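Local coordinates for putative SAM-dependent O-methyltranferase (Podospora anserina, PDB 4YMH) that is an S-adenosylmethionine-dependent O-methyltransferase of the cation-dependent family that binds S-adenosyl-L-homocysteine, the demethylated product of its methyl donor, at the interface of chains A and B. Coordinates in Å, arbitrary orientation; residue numbers count along the deposited sequence, not the author numbering. Chains: chain A/B, Putative SAM-dependent O-methyltranferase.

The interface of chains A and B. Residues chain A 180-181, 204-205, 208-209, 221; chain B 19, 23.
The phenol ring of B:Tyr19 is sandwiched between its own chain and the partner. Over the centre of one face lies the amide nitrogen ND2 of B:Asn23, 3.3 Å above the ring plane; towards the rim of the opposite face stands A:Ile181, whose CG1 approaches CG of the ring at 3.7 Å. At the edge, in plane, sits the carboxylate oxygen OD1 of A:Asp205. B:Tyr19 leaves helix 10-22 with CG anti to the backbone N (chi1 -175°), so the ring reaches across and its hydroxyl OH donates a short hydrogen bond of 2.6 Å to A:Asp205 OD1. That oxygen uses its anti lone pair, away from OD2, and the carboxylate is turned 43° from the ring. A:Leu221 abuts the CE2 side of the rim, its methyl CD2 3.8 Å from CE2 of B:Tyr19. The A:Thr180 side chain crosses the tyrosine at about a right angle and brings its methyl CG2 to the hydroxyl end, on the A:Ile181 side. B:Asn23, just after helix 10-22, is held over the ring because ND2 donates to the carbonyl O of B:Tyr19 (2.9 Å, 159° at H), almost within its own amide plane. Its OD1 points the other way, to a water 2.9 Å off that also binds A:Asp205 OD1; a second water links the backbone O atoms of A:Ser208 and B:Asn23. A:Asp205 OD1 thus receives the phenol and meets a water, which would probably help to stabilise its charge. Within helix 194-212, A:Ser208 OG turns back to A:Leu204 O. An alanine in place of B:Tyr19 would remove the ring, its bond to A:Asp205 and its packing on A:Ile181 and A:Leu221, and would probably loosen both the helix's hold on the partner and the B:Asn23 amide. With its twin across the two-fold axis, this tyrosine probably helps to anchor helix 10-22 of one subunit against the other, in what is likely to be the enzyme's homodimer.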
loop_
_atom_site.group_PDB
_atom_site.type_symbol
_atom_site.label_atom_id
_atom_site.label_comp_id
_atom_site.label_asym_id
_atom_site.label_seq_id
_atom_site.Cartn_x
_atom_site.Cartn_y
_atom_site.Cartn_z
ATOM N N THR A 180 -8.349 -11.295 13.340
ATOM C CA THR A 180 -7.123 -10.945 14.068
ATOM C C THR A 180 -7.392 -9.827 15.072
ATOM O O THR A 180 -6.865 -9.821 16.194
ATOM C CB THR A 180 -5.994 -10.502 13.097
ATOM O OG1 THR A 180 -5.590 -11.623 12.304
ATOM C CG2 THR A 180 -4.794 -9.969 13.865
ATOM N N ILE A 181 -8.236 -8.883 14.679
ATOM C CA ILE A 181 -8.544 -7.747 15.541
ATOM C C ILE A 181 -9.482 -8.176 16.688
ATOM O O ILE A 181 -9.303 -7.793 17.842
ATOM C CB ILE A 181 -9.160 -6.574 14.730
ATOM C CG1 ILE A 181 -8.178 -6.083 13.666
ATOM C CG2 ILE A 181 -9.521 -5.407 15.670
ATOM C CD1 ILE A 181 -8.218 -6.871 12.337
ATOM N N LEU A 204 -2.032 -14.539 14.465
ATOM C CA LEU A 204 -1.609 -13.342 13.748
ATOM C C LEU A 204 -1.590 -12.120 14.654
ATOM O O LEU A 204 -0.807 -11.190 14.438
ATOM C CB LEU A 204 -2.516 -13.108 12.544
ATOM C CG LEU A 204 -2.194 -14.088 11.410
ATOM C CD1 LEU A 204 -3.316 -14.140 10.373
ATOM C CD2 LEU A 204 -0.865 -13.711 10.756
ATOM N N ASP A 205 -2.437 -12.130 15.679
ATOM C CA ASP A 205 -2.412 -11.056 16.661
ATOM C C ASP A 205 -1.116 -11.159 17.475
ATOM O O ASP A 205 -0.431 -10.147 17.720
ATOM C CB ASP A 205 -3.642 -11.120 17.570
ATOM C CG ASP A 205 -3.561 -10.153 18.735
ATOM O OD1 ASP A 205 -3.454 -8.921 18.514
ATOM O OD2 ASP A 205 -3.578 -10.641 19.887
ATOM N N SER A 208 1.717 -9.953 15.174
ATOM C CA SER A 208 1.700 -8.497 15.028
ATOM C C SER A 208 2.254 -7.803 16.260
ATOM O O SER A 208 3.024 -6.859 16.138
ATOM C CB SER A 208 0.282 -7.995 14.755
ATOM O OG SER A 208 -0.194 -8.487 13.523
ATOM N N ALA A 209 1.867 -8.269 17.446
ATOM C CA ALA A 209 2.373 -7.661 18.678
ATOM C C ALA A 209 3.874 -7.902 18.834
ATOM O O ALA A 209 4.605 -7.036 19.316
ATOM C CB ALA A 209 1.620 -8.197 19.894
ATOM N N LEU A 221 1.293 -1.938 9.417
ATOM C CA LEU A 221 0.181 -2.833 9.136
ATOM C C LEU A 221 -0.827 -2.069 8.303
ATOM O O LEU A 221 -1.594 -1.256 8.812
ATOM C CB LEU A 221 -0.440 -3.370 10.431
ATOM C CG LEU A 221 -1.633 -4.326 10.265
ATOM C CD1 LEU A 221 -1.440 -5.332 9.132
ATOM C CD2 LEU A 221 -1.951 -5.057 11.600
ATOM N N TYR B 19 -6.394 -0.702 15.616
ATOM C CA TYR B 19 -5.511 -1.867 15.719
ATOM C C TYR B 19 -4.273 -1.706 14.824
ATOM O O TYR B 19 -3.151 -2.046 15.228
ATOM C CB TYR B 19 -6.262 -3.147 15.348
ATOM C CG TYR B 19 -5.451 -4.409 15.546
ATOM C CD1 TYR B 19 -5.453 -5.069 16.760
ATOM C CD2 TYR B 19 -4.688 -4.944 14.509
ATOM C CE1 TYR B 19 -4.711 -6.237 16.948
ATOM C CE2 TYR B 19 -3.943 -6.097 14.692
ATOM C CZ TYR B 19 -3.957 -6.735 15.908
ATOM O OH TYR B 19 -3.208 -7.870 16.098
ATOM N N ASN B 23 -0.329 -1.429 16.024
ATOM C CA ASN B 23 0.631 -2.418 15.557
ATOM C C ASN B 23 1.480 -1.948 14.371
ATOM O O ASN B 23 1.962 -2.750 13.571
ATOM C CB ASN B 23 -0.117 -3.701 15.231
ATOM C CG ASN B 23 -0.647 -4.381 16.504
ATOM O OD1 ASN B 23 0.102 -5.041 17.195
ATOM N ND2 ASN B 23 -1.915 -4.161 16.834
HETATM O O HOH W 1 2.612 -5.557 13.643
HETATM O O HOH W 2 -1.330 -7.047 18.791
#